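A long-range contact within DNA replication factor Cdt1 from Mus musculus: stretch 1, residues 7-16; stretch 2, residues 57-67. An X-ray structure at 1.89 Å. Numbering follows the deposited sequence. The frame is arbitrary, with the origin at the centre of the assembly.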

# COMPACT_ATOMS: atom_id res chain seq x y z
N LEU A 7 -12.06 -11.54 -4.22
CA LEU A 7 -11.11 -11.14 -3.20
C LEU A 7 -10.24 -9.99 -3.69
O LEU A 7 -10.05 -9.00 -2.98
N ARG A 8 -9.70 -10.11 -4.90
CA ARG A 8 -8.90 -9.03 -5.46
C ARG A 8 -9.69 -7.72 -5.51
O ARG A 8 -9.17 -6.66 -5.15
N LEU A 9 -10.93 -7.78 -5.98
CA LEU A 9 -11.75 -6.58 -6.04
C LEU A 9 -11.94 -5.98 -4.64
O LEU A 9 -11.91 -4.77 -4.47
N GLN A 10 -12.14 -6.84 -3.64
CA GLN A 10 -12.22 -6.40 -2.25
C GLN A 10 -10.98 -5.62 -1.83
O GLN A 10 -11.06 -4.56 -1.23
N ARG A 11 -9.81 -6.17 -2.15
CA ARG A 11 -8.54 -5.56 -1.79
C ARG A 11 -8.34 -4.26 -2.53
O ARG A 11 -7.93 -3.26 -1.94
N LEU A 12 -8.62 -4.26 -3.83
CA LEU A 12 -8.41 -3.07 -4.65
C LEU A 12 -9.27 -1.90 -4.18
O LEU A 12 -8.88 -0.74 -4.27
N GLU A 13 -10.44 -2.22 -3.65
CA GLU A 13 -11.33 -1.17 -3.16
C GLU A 13 -10.78 -0.47 -1.93
O GLU A 13 -11.12 0.69 -1.66
N ARG A 14 -9.91 -1.14 -1.19
CA ARG A 14 -9.32 -0.56 0.02
C ARG A 14 -8.12 0.33 -0.27
O ARG A 14 -7.70 1.11 0.58
N LEU A 15 -7.54 0.19 -1.46
CA LEU A 15 -6.21 0.77 -1.70
C LEU A 15 -6.12 2.30 -1.67
O LEU A 15 -5.14 2.85 -1.16
N PRO A 16 -7.13 2.99 -2.22
CA PRO A 16 -6.99 4.45 -2.17
C PRO A 16 -6.88 4.95 -0.73
O PRO A 16 -6.02 5.79 -0.44
N GLU A 57 -0.09 -6.47 4.96
CA GLU A 57 1.09 -6.69 4.12
C GLU A 57 0.66 -7.03 2.71
O GLU A 57 1.23 -6.54 1.74
N LYS A 58 -0.35 -7.88 2.59
CA LYS A 58 -0.85 -8.27 1.28
C LYS A 58 -1.32 -7.05 0.48
O LYS A 58 -1.04 -6.94 -0.71
N HIS A 59 -2.00 -6.12 1.14
CA HIS A 59 -2.47 -4.90 0.46
C HIS A 59 -1.34 -3.98 0.06
O HIS A 59 -1.41 -3.32 -0.97
N LEU A 60 -0.33 -3.89 0.92
CA LEU A 60 0.83 -3.05 0.63
C LEU A 60 1.57 -3.59 -0.58
O LEU A 60 2.08 -2.83 -1.39
N VAL A 61 1.66 -4.92 -0.68
CA VAL A 61 2.30 -5.54 -1.82
C VAL A 61 1.51 -5.25 -3.10
O VAL A 61 2.09 -4.97 -4.14
N LEU A 62 0.19 -5.32 -3.02
CA LEU A 62 -0.65 -4.95 -4.16
C LEU A 62 -0.36 -3.51 -4.59
O LEU A 62 -0.26 -3.21 -5.77
N LEU A 63 -0.23 -2.62 -3.61
CA LEU A 63 0.06 -1.22 -3.88
C LEU A 63 1.42 -1.06 -4.56
O LEU A 63 1.60 -0.24 -5.47
N ALA A 64 2.39 -1.85 -4.10
CA ALA A 64 3.74 -1.82 -4.68
C ALA A 64 3.71 -2.31 -6.12
O ALA A 64 4.49 -1.86 -6.96
N GLU A 65 2.80 -3.24 -6.40
CA GLU A 65 2.64 -3.78 -7.74
C GLU A 65 1.91 -2.81 -8.66
O GLU A 65 2.22 -2.71 -9.85
N LEU A 66 0.93 -2.09 -8.11
CA LEU A 66 0.16 -1.13 -8.91
C LEU A 66 0.91 0.18 -9.12
O LEU A 66 0.77 0.80 -10.17
N LEU A 67 1.69 0.59 -8.13
CA LEU A 67 2.36 1.89 -8.17
C LEU A 67 3.86 1.75 -7.90
O LEU A 67 4.38 2.31 -6.93

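Two helices whose touching residues are at least 44 apart in sequence cross at 77° with axes 10.0 Å apart, and stretch 1 meets the other helix with five residues. Leu 7 makes no contact, so the interface opens with Arg 8. Its CA-to-CB bond points sideways, but t rotamers at chi1, chi2 and chi3 extend the chain until NH1 lies 3.7 Å from Leu 62 CD2 and NH2 3.8 Å from Leu 66 CD1. The guanidinium thus lies against leucine methyls while NE and NH2 find hydrogen bonds elsewhere in the structure.

Leu 9 and Gln 10 stay out of the contact. Arg 11 points toward stretch 2 and works largely through its carbon: CB reaches Leu 62 CD1 at 3.5 Å and CG comes within 3.4 Å of His 59 NE2. With chi1 m and then t, t, the chain runs on until NH2 meets Lys 58 CD at 3.4 Å. Leu 12 (m, t) is buried and adds a smaller apolar touch, CD2 to Leu 66 CD2 at 4.0 Å.

Arg 14, also m at chi1 and extended beyond, supplies the one hydrogen bond across the pair: NH2 donates to His 59 NE2 at 3.0 Å, near the planes of both groups. His 59 ND1 is hydrogen-bonded just outside the stretches, so both ring nitrogens are engaged and the imidazole is held at two points.

Leu 15 (m, t) is the knob, set among His 59, Leu 62, Leu 63 and Leu 66. Its CD2 lies 3.7 Å from His 59 O, CD1 4.1 Å from Leu 62 CB and 4.3 Å from Leu 66 CD2, and CB 4.1 Å from Leu 63 CD1. Pro 16 points away. The rule is a leucine knob following three arginines, Arg 11 packing CB and CG, Arg 8 its guanidinium.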

# COMPACT_ATOMS: atom_id res chain seq x y z
CB LEU A 7 -10.24 -12.31 -2.78
CG LEU A 7 -9.23 -12.01 -1.67
CD1 LEU A 7 -9.94 -11.37 -0.48
CD2 LEU A 7 -8.50 -13.27 -1.27
CB ARG A 8 -8.38 -9.36 -6.86
CG ARG A 8 -7.42 -8.27 -7.37
CD ARG A 8 -6.83 -8.60 -8.73
NE ARG A 8 -6.01 -7.51 -9.26
CZ ARG A 8 -4.78 -7.22 -8.84
NH1 ARG A 8 -4.23 -7.92 -7.86
NH2 ARG A 8 -4.12 -6.22 -9.40
CB LEU A 9 -13.10 -6.88 -6.69
CG LEU A 9 -13.91 -5.66 -7.11
CD1 LEU A 9 -13.16 -4.84 -8.13
CD2 LEU A 9 -15.27 -6.09 -7.65
CB GLN A 10 -12.41 -7.60 -1.31
CG GLN A 10 -13.81 -8.20 -1.34
CD GLN A 10 -13.97 -9.40 -0.42
OE1 GLN A 10 -13.08 -9.71 0.38
NE2 GLN A 10 -15.12 -10.07 -0.52
CB ARG A 11 -7.40 -6.52 -2.09
CG ARG A 11 -7.40 -7.76 -1.19
CD ARG A 11 -6.35 -8.77 -1.61
NE ARG A 11 -6.15 -9.79 -0.58
CZ ARG A 11 -5.75 -11.04 -0.84
NH1 ARG A 11 -5.54 -11.43 -2.09
NH2 ARG A 11 -5.59 -11.90 0.15
CB LEU A 12 -8.71 -3.38 -6.13
CG LEU A 12 -7.73 -4.33 -6.84
CD1 LEU A 12 -8.15 -4.53 -8.29
CD2 LEU A 12 -6.32 -3.78 -6.77
CB GLU A 13 -12.74 -1.73 -2.93
CG GLU A 13 -13.51 -1.86 -4.24
CD GLU A 13 -14.81 -2.64 -4.10
OE1 GLU A 13 -15.03 -3.26 -3.04
OE2 GLU A 13 -15.61 -2.64 -5.07
CB ARG A 14 -8.88 -1.65 0.98
CG ARG A 14 -9.97 -2.59 1.43
CD ARG A 14 -9.50 -3.50 2.55
NE ARG A 14 -10.55 -4.43 2.96
CZ ARG A 14 -10.65 -5.68 2.53
NH1 ARG A 14 -11.65 -6.45 2.95
NH2 ARG A 14 -9.76 -6.17 1.67
CB LEU A 15 -5.61 0.22 -3.00
CG LEU A 15 -5.30 -1.28 -2.92
CD1 LEU A 15 -4.48 -1.71 -4.12
CD2 LEU A 15 -4.58 -1.59 -1.61
CB PRO A 16 -8.29 4.94 -2.83
CG PRO A 16 -8.65 3.82 -3.79
CD PRO A 16 -8.28 2.56 -3.04
CB GLU A 57 1.98 -7.81 4.66
CG GLU A 57 3.18 -8.08 3.76
CD GLU A 57 4.16 -9.06 4.35
OE1 GLU A 57 5.37 -8.75 4.37
OE2 GLU A 57 3.73 -10.14 4.78
CB LYS A 58 -1.98 -9.28 1.42
CG LYS A 58 -1.52 -10.68 1.84
CD LYS A 58 -2.73 -11.60 2.03
CE LYS A 58 -2.34 -12.91 2.68
NZ LYS A 58 -1.38 -13.67 1.83
CB HIS A 59 -3.47 -4.15 1.33
CG HIS A 59 -4.79 -4.83 1.45
ND1 HIS A 59 -4.96 -6.00 2.17
CD2 HIS A 59 -6.01 -4.53 0.94
CE1 HIS A 59 -6.22 -6.38 2.10
NE2 HIS A 59 -6.88 -5.51 1.35
CB LEU A 60 1.79 -3.02 1.81
CG LEU A 60 1.61 -1.89 2.82
CD1 LEU A 60 0.19 -1.87 3.30
CD2 LEU A 60 2.57 -2.08 3.99
CB VAL A 61 2.46 -7.05 -1.63
CG1 VAL A 61 2.79 -7.72 -2.96
CG2 VAL A 61 3.57 -7.34 -0.60
CB LEU A 62 -2.13 -5.09 -3.82
CG LEU A 62 -2.69 -6.49 -3.63
CD1 LEU A 62 -4.23 -6.42 -3.61
CD2 LEU A 62 -2.22 -7.39 -4.76
CB LEU A 63 0.05 -0.47 -2.55
CG LEU A 63 -0.50 0.94 -2.36
CD1 LEU A 63 -1.69 1.26 -3.27
CD2 LEU A 63 -0.85 1.10 -0.88
CB ALA A 64 4.71 -2.67 -3.84
CB GLU A 65 1.89 -5.12 -7.67
CG GLU A 65 2.80 -6.23 -7.17
CD GLU A 65 2.05 -7.42 -6.65
OE1 GLU A 65 0.80 -7.39 -6.62
OE2 GLU A 65 2.73 -8.40 -6.27
CB LEU A 66 -1.20 -0.86 -8.27
CG LEU A 66 -2.35 -1.73 -8.78
CD1 LEU A 66 -2.15 -3.15 -8.34
CD2 LEU A 66 -3.70 -1.21 -8.30
CB LEU A 67 1.74 2.83 -7.15
CG LEU A 67 0.23 3.08 -7.27
CD1 LEU A 67 -0.31 3.75 -6.02
CD2 LEU A 67 -0.08 3.91 -8.50